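Local coordinates for ABC transporter substrate-binding protein-branched chain amino acid transport (Streptococcus pneumoniae, PDB 4GNR) that binds isoleucine and probably delivers branched-chain amino acids to an ABC transporter as its substrate-binding protein, at residues Lys9-Leu20 and Ser74-Thr84; Val100-Thr108 and Phe282-Val293. All coordinates share one frame; numbering follows the deposited sequence. Where two conformers were deposited one is given.

Interaction 1 of 2, residues Lys9-Leu20 and Ser74-Thr84. With ILE (isoleucine), chain B.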
loop_
_atom_site.group_PDB
_atom_site.type_symbol
_atom_site.label_atom_id
_atom_site.label_comp_id
_atom_site.label_asym_id
_atom_site.label_seq_id
_atom_site.Cartn_x
_atom_site.Cartn_y
_atom_site.Cartn_z
ATOM N N LYS A 9 -10.436 16.964 15.396
ATOM C CA LYS A 9 -9.000 16.607 15.370
ATOM C C LYS A 9 -8.795 15.217 14.776
ATOM O O LYS A 9 -9.413 14.244 15.200
ATOM C CB LYS A 9 -8.296 16.703 16.756
ATOM C CG LYS A 9 -8.334 18.094 17.379
ATOM C CD LYS A 9 -7.580 18.280 18.710
ATOM C CE LYS A 9 -6.070 18.259 18.624
ATOM N NZ LYS A 9 -5.494 18.516 19.984
ATOM N N ILE A 10 -7.919 15.152 13.767
ATOM C CA ILE A 10 -7.581 13.899 13.076
ATOM C C ILE A 10 -6.063 13.703 13.077
ATOM O O ILE A 10 -5.320 14.608 12.642
ATOM C CB ILE A 10 -8.085 13.892 11.604
ATOM C CG1 ILE A 10 -9.608 14.069 11.571
ATOM C CG2 ILE A 10 -7.644 12.583 10.891
ATOM C CD1 ILE A 10 -10.352 13.016 12.339
ATOM N N GLY A 11 -5.590 12.544 13.564
ATOM C CA GLY A 11 -4.161 12.301 13.546
ATOM C C GLY A 11 -3.733 11.559 12.289
ATOM O O GLY A 11 -4.500 10.753 11.757
ATOM N N PHE A 12 -2.531 11.873 11.828
ATOM C CA PHE A 12 -1.858 11.091 10.807
ATOM C C PHE A 12 -0.685 10.377 11.526
ATOM O O PHE A 12 0.047 11.015 12.310
ATOM C CB PHE A 12 -1.256 11.876 9.648
ATOM C CG PHE A 12 -2.208 12.678 8.785
ATOM C CD1 PHE A 12 -3.578 12.511 8.808
ATOM C CD2 PHE A 12 -1.662 13.556 7.852
ATOM C CE1 PHE A 12 -4.391 13.250 7.959
ATOM C CE2 PHE A 12 -2.457 14.272 6.987
ATOM C CZ PHE A 12 -3.832 14.134 7.047
ATOM N N ASN A 13 -0.494 9.100 11.217
ATOM C CA ASN A 13 0.626 8.302 11.768
ATOM C C ASN A 13 1.273 7.636 10.547
ATOM O O ASN A 13 0.851 6.552 10.148
ATOM C CB ASN A 13 0.097 7.281 12.754
ATOM C CG ASN A 13 1.182 6.448 13.398
ATOM O OD1 ASN A 13 2.342 6.493 12.989
ATOM N ND2 ASN A 13 0.810 5.667 14.418
ATOM N N PHE A 14 2.230 8.329 9.930
ATOM C CA PHE A 14 2.784 7.872 8.667
ATOM C C PHE A 14 4.292 7.707 8.696
ATOM O O PHE A 14 5.019 8.423 9.393
ATOM C CB PHE A 14 2.422 8.829 7.500
ATOM C CG PHE A 14 0.960 8.852 7.117
ATOM C CD1 PHE A 14 0.270 7.677 6.799
ATOM C CD2 PHE A 14 0.304 10.074 6.920
ATOM C CE1 PHE A 14 -1.065 7.734 6.362
ATOM C CE2 PHE A 14 -0.999 10.118 6.483
ATOM C CZ PHE A 14 -1.692 8.951 6.205
ATOM N N GLU A 15 4.749 6.805 7.831
ATOM C CA GLU A 15 6.170 6.501 7.592
ATOM C C GLU A 15 6.711 7.630 6.679
ATOM O O GLU A 15 6.809 7.478 5.460
ATOM C CB GLU A 15 6.304 5.163 6.901
ATOM C CG GLU A 15 5.792 3.905 7.673
ATOM C CD GLU A 15 4.300 3.575 7.613
ATOM O OE1 GLU A 15 3.459 4.483 7.469
ATOM O OE2 GLU A 15 3.986 2.376 7.772
ATOM N N GLU A 16 7.021 8.770 7.283
ATOM C CA GLU A 16 7.446 9.972 6.551
ATOM C C GLU A 16 8.958 10.051 6.358
ATOM O O GLU A 16 9.440 10.824 5.536
ATOM C CB GLU A 16 6.850 11.242 7.181
ATOM C CG GLU A 16 5.329 11.244 7.076
ATOM C CD GLU A 16 4.613 12.271 7.927
ATOM O OE1 GLU A 16 5.238 13.027 8.696
ATOM O OE2 GLU A 16 3.339 12.266 7.825
ATOM N N SER A 17 9.695 9.283 7.154
ATOM C CA SER A 17 11.151 9.156 7.055
ATOM C C SER A 17 11.465 7.678 7.302
ATOM O O SER A 17 10.609 6.923 7.756
ATOM C CB SER A 17 11.885 10.046 8.041
ATOM O OG SER A 17 11.615 9.672 9.372
ATOM N N GLY A 18 12.692 7.285 6.999
ATOM C CA GLY A 18 13.103 5.905 7.197
ATOM C C GLY A 18 12.938 5.058 5.935
ATOM O O GLY A 18 12.647 5.546 4.861
ATOM N N SER A 19 13.056 3.755 6.115
ATOM C CA SER A 19 13.096 2.786 5.020
ATOM C C SER A 19 11.836 2.612 4.230
ATOM O O SER A 19 11.893 2.040 3.149
ATOM C CB SER A 19 13.522 1.414 5.552
ATOM O OG SER A 19 12.546 0.904 6.443
ATOM N N LEU A 20 10.727 3.120 4.764
ATOM C CA LEU A 20 9.390 2.998 4.135
ATOM C C LEU A 20 8.814 4.363 3.790
ATOM O O LEU A 20 7.629 4.490 3.469
ATOM C CB LEU A 20 8.451 2.239 5.091
ATOM C CG LEU A 20 8.959 0.827 5.434
ATOM C CD1 LEU A 20 8.229 0.258 6.648
ATOM C CD2 LEU A 20 8.883 -0.136 4.243
ATOM N N SER A 74 -2.764 14.433 22.359
ATOM C CA SER A 74 -3.406 15.253 21.337
ATOM C C SER A 74 -4.939 15.059 21.355
ATOM O O SER A 74 -5.687 15.871 20.865
ATOM C CB SER A 74 -2.886 14.902 19.949
ATOM O OG SER A 74 -1.485 15.131 19.826
ATOM N N LYS A 75 -5.366 13.930 21.860
ATOM C CA LYS A 75 -6.775 13.603 21.985
ATOM C C LYS A 75 -7.537 13.666 20.641
ATOM O O LYS A 75 -8.649 14.192 20.512
ATOM C CB LYS A 75 -7.400 14.393 23.112
ATOM C CG LYS A 75 -6.778 13.977 24.442
ATOM C CD LYS A 75 -7.481 14.676 25.548
ATOM C CE LYS A 75 -7.036 14.239 26.917
ATOM N NZ LYS A 75 -5.601 14.391 27.255
ATOM N N VAL A 76 -6.927 13.070 19.625
ATOM C CA VAL A 76 -7.567 13.045 18.304
ATOM C C VAL A 76 -8.773 12.089 18.315
ATOM O O VAL A 76 -8.880 11.154 19.108
ATOM C CB VAL A 76 -6.582 12.658 17.151
ATOM C CG1 VAL A 76 -5.380 13.576 17.156
ATOM C CG2 VAL A 76 -6.164 11.193 17.228
ATOM N N SER A 77 -9.664 12.313 17.360
ATOM C CA SER A 77 -10.899 11.509 17.239
ATOM C C SER A 77 -10.799 10.308 16.308
ATOM O O SER A 77 -11.660 9.420 16.364
ATOM C CB SER A 77 -12.060 12.395 16.796
ATOM O OG SER A 77 -12.340 13.379 17.782
ATOM N N ALA A 78 -9.773 10.293 15.449
ATOM C CA ALA A 78 -9.525 9.209 14.495
ATOM C C ALA A 78 -8.069 9.312 14.063
ATOM O O ALA A 78 -7.505 10.412 14.118
ATOM C CB ALA A 78 -10.436 9.341 13.280
ATOM N N VAL A 79 -7.499 8.199 13.616
ATOM C CA VAL A 79 -6.118 8.169 13.133
ATOM C C VAL A 79 -6.114 7.551 11.724
ATOM O O VAL A 79 -6.772 6.543 11.489
ATOM C CB VAL A 79 -5.214 7.331 14.049
ATOM C CG1 VAL A 79 -3.788 7.220 13.488
ATOM C CG2 VAL A 79 -5.174 7.919 15.470
ATOM N N VAL A 80 -5.373 8.205 10.822
ATOM C CA VAL A 80 -5.131 7.706 9.458
ATOM C C VAL A 80 -3.652 7.302 9.402
ATOM O O VAL A 80 -2.776 8.103 9.747
ATOM C CB VAL A 80 -5.482 8.725 8.386
ATOM C CG1 VAL A 80 -5.326 8.109 6.998
ATOM C CG2 VAL A 80 -6.890 9.257 8.572
ATOM N N GLY A 81 -3.391 6.088 8.914
ATOM C CA GLY A 81 -2.062 5.507 8.932
ATOM C C GLY A 81 -1.895 4.661 10.197
ATOM O O GLY A 81 -2.649 4.831 11.154
ATOM N N PRO A 82 -0.851 3.816 10.254
ATOM C CA PRO A 82 0.239 3.699 9.291
ATOM C C PRO A 82 -0.074 3.111 7.923
ATOM O O PRO A 82 -1.152 2.565 7.677
ATOM C CB PRO A 82 1.250 2.774 10.013
ATOM C CG PRO A 82 0.939 2.963 11.483
ATOM C CD PRO A 82 -0.550 3.090 11.501
ATOM N N ALA A 83 0.902 3.241 7.045
ATOM C CA ALA A 83 0.809 2.700 5.692
ATOM C C ALA A 83 1.111 1.194 5.609
ATOM O O ALA A 83 0.549 0.487 4.768
ATOM C CB ALA A 83 1.797 3.432 4.766
ATOM N N THR A 84 2.043 0.736 6.436
ATOM C CA THR A 84 2.568 -0.619 6.317
ATOM C C THR A 84 2.050 -1.536 7.424
ATOM O O THR A 84 1.585 -1.086 8.483
ATOM C CB THR A 84 4.111 -0.612 6.229
ATOM O OG1 THR A 84 4.666 -0.164 7.469
ATOM C CG2 THR A 84 4.602 0.231 5.051
HETATM N N ILE B . 0.873 -3.413 1.574
HETATM C CA ILE B . 2.196 -3.155 2.207
HETATM C C ILE B . 2.102 -3.448 3.700
HETATM O O ILE B . 3.129 -3.313 4.396
HETATM C CB ILE B . 2.825 -1.791 1.789
HETATM C CG1 ILE B . 1.818 -0.668 1.893
HETATM C CG2 ILE B . 3.458 -1.749 0.289
HETATM C CD1 ILE B . 2.426 0.681 1.580
HETATM O OXT ILE B . 1.006 -3.847 4.145
HETATM O O HOH W 1 -11.932 16.094 17.691
#
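A chi1 of -62° starts the E15 chain beside its backbone N, and a single bend at chi2 (83°) turns the carboxylate to A83 and T84. OE1 offers its syn lone pair to A83 N at 2.9 Å, nearly straight, whereas OE2 takes T84 OG1 on its anti lone pair at 2.6 Å and T84 N from 32° out of the carboxylate plane. A two-oxygen acceptor suits this spot, fixing the turn where T84 CA approaches the isoleucine O. Behind it the strands run parallel: G11 N bonds A78 O, V80 N bonds G11 O, and N13 N bonds V80 O at 2.9 Å. G81, with positive phi, brings its CA to N13 O and the F14 ring, where only a residue without a side chain fits; the cis peptide before P82 follows. V80 O sits over one face of the F14 ring, near its rim, and F14 CZ lies 3.8 Å from V80 CG1. At the far end K9 NZ, in the conformer described, reaches S74 O at 2.8 Å. F12 and F14 pack on helix 21-40 and P82 on helix 85-97, while strand 48-55 flanks 9-14 and strand 102-104 flanks 78-80.

Interaction 2 of 2, residues Val100-Thr108 and Phe282-Val293; sequences VPLISPSAT and FAALAYDSVHLV. With ILE (isoleucine), chain B.
P105 and I103 press strand 102-104 and its following turn against residues 282-293 of helix 281-297, a helix-on-sheet packing within the parallel alpha/beta domain of this periplasmic-binding-protein fold; strand and helix axes run nearly antiparallel, at 156°. The tight part centres on P105. In its compact ring CG lies 3.8 Å from A286 CA and 3.5 Å from S289 OG, and CB lies 3.8 Å from L285 CB. A286 and S289 are small, so the ring settles close to the helix backbone. I103, with CG1 anti to its backbone N (chi1 -179°), sends CD1 to 3.5 Å from S289 OG. L292 adds only a slight touch, its CD1 4.1 Å from I103 CD1, whereas V293 CG2 packs at 3.7 Å on I103 CG2, the side chains pointing opposite ways. The whole interface is buried, so its loose side faces protein rather than solvent. At the other end S106 CB meets the F282 ring obliquely, and S106 O and T108 OG1 both accept from the ligand N, while T108 N donates to OXT. F282 supplies an apolar wall: isoleucine CD1 sits 3.6 Å over one face of its ring, nearer the rim than the centre.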
loop_
_atom_site.group_PDB
_atom_site.type_symbol
_atom_site.label_atom_id
_atom_site.label_comp_id
_atom_site.label_asym_id
_atom_site.label_seq_id
_atom_site.Cartn_x
_atom_site.Cartn_y
_atom_site.Cartn_z
ATOM N N VAL A 100 -10.438 4.888 19.844
ATOM C CA VAL A 100 -10.272 5.732 18.667
ATOM C C VAL A 100 -10.088 4.851 17.424
ATOM O O VAL A 100 -9.194 4.030 17.394
ATOM C CB VAL A 100 -9.056 6.684 18.859
ATOM C CG1 VAL A 100 -8.797 7.462 17.577
ATOM C CG2 VAL A 100 -9.295 7.621 20.029
ATOM N N PRO A 101 -10.913 5.052 16.381
ATOM C CA PRO A 101 -10.715 4.248 15.186
ATOM C C PRO A 101 -9.440 4.667 14.440
ATOM O O PRO A 101 -9.122 5.848 14.319
ATOM C CB PRO A 101 -11.977 4.545 14.352
ATOM C CG PRO A 101 -12.376 5.940 14.774
ATOM C CD PRO A 101 -12.024 6.014 16.248
ATOM N N LEU A 102 -8.782 3.655 13.888
ATOM C CA LEU A 102 -7.574 3.811 13.101
ATOM C C LEU A 102 -7.825 3.136 11.761
ATOM O O LEU A 102 -8.255 1.969 11.717
ATOM C CB LEU A 102 -6.378 3.209 13.841
ATOM C CG LEU A 102 -4.997 3.404 13.178
ATOM C CD1 LEU A 102 -3.895 3.506 14.231
ATOM C CD2 LEU A 102 -4.684 2.338 12.153
ATOM N N ILE A 103 -7.582 3.881 10.680
ATOM C CA ILE A 103 -7.715 3.330 9.346
ATOM C C ILE A 103 -6.356 3.340 8.667
ATOM O O ILE A 103 -5.714 4.399 8.530
ATOM C CB ILE A 103 -8.798 4.061 8.482
ATOM C CG1 ILE A 103 -8.905 3.408 7.100
ATOM C CG2 ILE A 103 -8.571 5.572 8.383
ATOM C CD1 ILE A 103 -10.180 3.794 6.360
ATOM N N SER A 104 -5.882 2.155 8.284
ATOM C CA SER A 104 -4.697 2.057 7.437
ATOM C C SER A 104 -5.173 2.007 5.987
ATOM O O SER A 104 -5.941 1.099 5.621
ATOM C CB SER A 104 -3.863 0.811 7.675
ATOM O OG SER A 104 -2.871 0.725 6.660
ATOM N N PRO A 105 -4.747 2.952 5.150
ATOM C CA PRO A 105 -5.176 2.882 3.755
ATOM C C PRO A 105 -4.672 1.650 3.000
ATOM O O PRO A 105 -5.296 1.237 2.028
ATOM C CB PRO A 105 -4.518 4.156 3.141
ATOM C CG PRO A 105 -4.342 5.102 4.316
ATOM C CD PRO A 105 -3.965 4.163 5.452
ATOM N N SER A 106 -3.563 1.073 3.490
ATOM C CA SER A 106 -2.752 0.196 2.639
ATOM C C SER A 106 -2.116 -1.020 3.276
ATOM O O SER A 106 -1.396 -1.736 2.575
ATOM C CB SER A 106 -1.624 1.083 2.040
ATOM O OG SER A 106 -0.954 1.800 3.083
ATOM N N ALA A 107 -2.382 -1.303 4.552
ATOM C CA ALA A 107 -1.766 -2.484 5.215
ATOM C C ALA A 107 -2.501 -3.741 4.724
ATOM O O ALA A 107 -3.672 -3.932 5.028
ATOM C CB ALA A 107 -1.837 -2.347 6.714
ATOM N N THR A 108 -1.778 -4.603 4.014
ATOM C CA THR A 108 -2.344 -5.768 3.341
ATOM C C THR A 108 -2.231 -7.085 4.098
ATOM O O THR A 108 -2.717 -8.119 3.612
ATOM C CB THR A 108 -1.679 -5.921 1.947
ATOM O OG1 THR A 108 -0.255 -5.971 2.125
ATOM C CG2 THR A 108 -2.033 -4.765 1.012
ATOM N N PHE A 282 -0.779 4.736 -3.234
ATOM C CA PHE A 282 -0.879 4.972 -1.800
ATOM C C PHE A 282 -1.439 6.357 -1.502
ATOM O O PHE A 282 -2.190 6.520 -0.544
ATOM C CB PHE A 282 0.453 4.666 -1.127
ATOM C CG PHE A 282 0.874 3.244 -1.397
ATOM C CD1 PHE A 282 0.032 2.196 -1.055
ATOM C CD2 PHE A 282 2.062 2.938 -2.019
ATOM C CE1 PHE A 282 0.355 0.868 -1.359
ATOM C CE2 PHE A 282 2.412 1.607 -2.298
ATOM C CZ PHE A 282 1.549 0.578 -1.979
ATOM N N ALA A 283 -1.064 7.365 -2.300
ATOM C CA ALA A 283 -1.686 8.690 -2.150
ATOM C C ALA A 283 -3.203 8.580 -2.404
ATOM O O ALA A 283 -3.999 9.200 -1.688
ATOM C CB ALA A 283 -1.077 9.696 -3.107
ATOM N N ALA A 284 -3.591 7.826 -3.439
ATOM C CA ALA A 284 -5.004 7.662 -3.781
ATOM C C ALA A 284 -5.771 6.965 -2.640
ATOM O O ALA A 284 -6.851 7.402 -2.246
ATOM C CB ALA A 284 -5.117 6.874 -5.082
ATOM N N LEU A 285 -5.214 5.870 -2.114
ATOM C CA LEU A 285 -5.865 5.164 -1.006
ATOM C C LEU A 285 -5.998 6.062 0.221
ATOM O O LEU A 285 -7.029 6.038 0.886
ATOM C CB LEU A 285 -5.099 3.888 -0.635
ATOM C CG LEU A 285 -5.263 2.717 -1.616
ATOM C CD1 LEU A 285 -4.179 1.678 -1.379
ATOM C CD2 LEU A 285 -6.649 2.068 -1.508
ATOM N N ALA A 286 -4.965 6.854 0.526
ATOM C CA ALA A 286 -4.997 7.721 1.713
ATOM C C ALA A 286 -6.036 8.843 1.565
ATOM O O ALA A 286 -6.707 9.216 2.532
ATOM C CB ALA A 286 -3.630 8.282 1.995
ATOM N N TYR A 287 -6.150 9.385 0.353
ATOM C CA TYR A 287 -7.154 10.409 0.043
ATOM C C TYR A 287 -8.550 9.829 0.344
ATOM O O TYR A 287 -9.388 10.464 1.006
ATOM C CB TYR A 287 -6.983 10.824 -1.411
ATOM C CG TYR A 287 -7.910 11.897 -1.908
ATOM C CD1 TYR A 287 -9.132 11.573 -2.466
ATOM C CD2 TYR A 287 -7.534 13.239 -1.890
ATOM C CE1 TYR A 287 -9.966 12.559 -2.996
ATOM C CE2 TYR A 287 -8.354 14.235 -2.422
ATOM C CZ TYR A 287 -9.563 13.883 -2.977
ATOM O OH TYR A 287 -10.395 14.809 -3.548
ATOM N N ASP A 288 -8.820 8.618 -0.142
ATOM C CA ASP A 288 -10.093 7.959 0.145
ATOM C C ASP A 288 -10.275 7.704 1.646
ATOM O O ASP A 288 -11.388 7.864 2.155
ATOM C CB ASP A 288 -10.259 6.661 -0.637
ATOM C CG ASP A 288 -10.728 6.868 -2.071
ATOM O OD1 ASP A 288 -11.034 8.007 -2.472
ATOM O OD2 ASP A 288 -10.842 5.826 -2.771
ATOM N N SER A 289 -9.225 7.288 2.353
ATOM C CA SER A 289 -9.347 7.034 3.789
ATOM C C SER A 289 -9.789 8.295 4.537
ATOM O O SER A 289 -10.619 8.209 5.455
ATOM C CB SER A 289 -8.075 6.474 4.388
ATOM O OG SER A 289 -7.859 5.098 4.099
ATOM N N VAL A 290 -9.227 9.451 4.180
ATOM C CA VAL A 290 -9.664 10.695 4.830
ATOM C C VAL A 290 -11.147 10.952 4.561
ATOM O O VAL A 290 -11.885 11.320 5.465
ATOM C CB VAL A 290 -8.792 11.890 4.421
ATOM C CG1 VAL A 290 -9.435 13.204 4.856
ATOM C CG2 VAL A 290 -7.402 11.740 4.986
ATOM N N HIS A 291 -11.588 10.799 3.305
ATOM C CA HIS A 291 -13.009 11.000 3.008
ATOM C C HIS A 291 -13.892 10.018 3.771
ATOM O O HIS A 291 -14.988 10.389 4.212
ATOM C CB HIS A 291 -13.270 10.935 1.502
ATOM C CG HIS A 291 -12.985 12.214 0.822
ATOM N ND1 HIS A 291 -13.902 13.237 0.854
ATOM C CD2 HIS A 291 -11.916 12.673 0.145
ATOM C CE1 HIS A 291 -13.423 14.277 0.206
ATOM N NE2 HIS A 291 -12.222 13.965 -0.244
ATOM N N LEU A 292 -13.466 8.773 3.899
ATOM C CA LEU A 292 -14.237 7.785 4.658
ATOM C C LEU A 292 -14.416 8.260 6.112
ATOM O O LEU A 292 -15.517 8.170 6.684
ATOM C CB LEU A 292 -13.530 6.421 4.633
ATOM C CG LEU A 292 -13.697 5.655 3.314
ATOM C CD1 LEU A 292 -12.637 4.598 3.144
ATOM C CD2 LEU A 292 -15.097 5.032 3.247
ATOM N N VAL A 293 -13.335 8.726 6.719
ATOM C CA VAL A 293 -13.371 9.230 8.107
ATOM C C VAL A 293 -14.233 10.491 8.201
ATOM O O VAL A 293 -15.051 10.612 9.122
ATOM C CB VAL A 293 -11.963 9.473 8.640
ATOM C CG1 VAL A 293 -11.983 10.236 9.961
ATOM C CG2 VAL A 293 -11.204 8.139 8.780
HETATM N N ILE B . 0.873 -3.413 1.574
HETATM C CA ILE B . 2.196 -3.155 2.207
HETATM C C ILE B . 2.102 -3.448 3.700
HETATM O O ILE B . 3.129 -3.313 4.396
HETATM C CB ILE B . 2.825 -1.791 1.789
HETATM C CG1 ILE B . 1.818 -0.668 1.893
HETATM C CG2 ILE B . 3.458 -1.749 0.289
HETATM C CD1 ILE B . 2.426 0.681 1.580
HETATM O OXT ILE B . 1.006 -3.847 4.145
#

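How the interactions relate
Interaction 1 comes first along the chain and closes before interaction 2 opens; their centres lie about 10 Å apart, on the same side of the chain's centre. They share one parallel sheet, in which strands 78-80 and 102-104 are neighbours, so 74-84 is flanked by 9-20 and by 100-108. Interaction 1 joins strands within the sheet, whereas interaction 2 brings a helix from much later in the chain onto it. The two also meet directly: A83 O and P82 O probably accept hydrogen bonds from S106 OG and S104 OG. Both contacts end at the bound isoleucine, so the loops after neighbouring strands build one side of the pocket together, with Y205 and D229 also bonding the ligand.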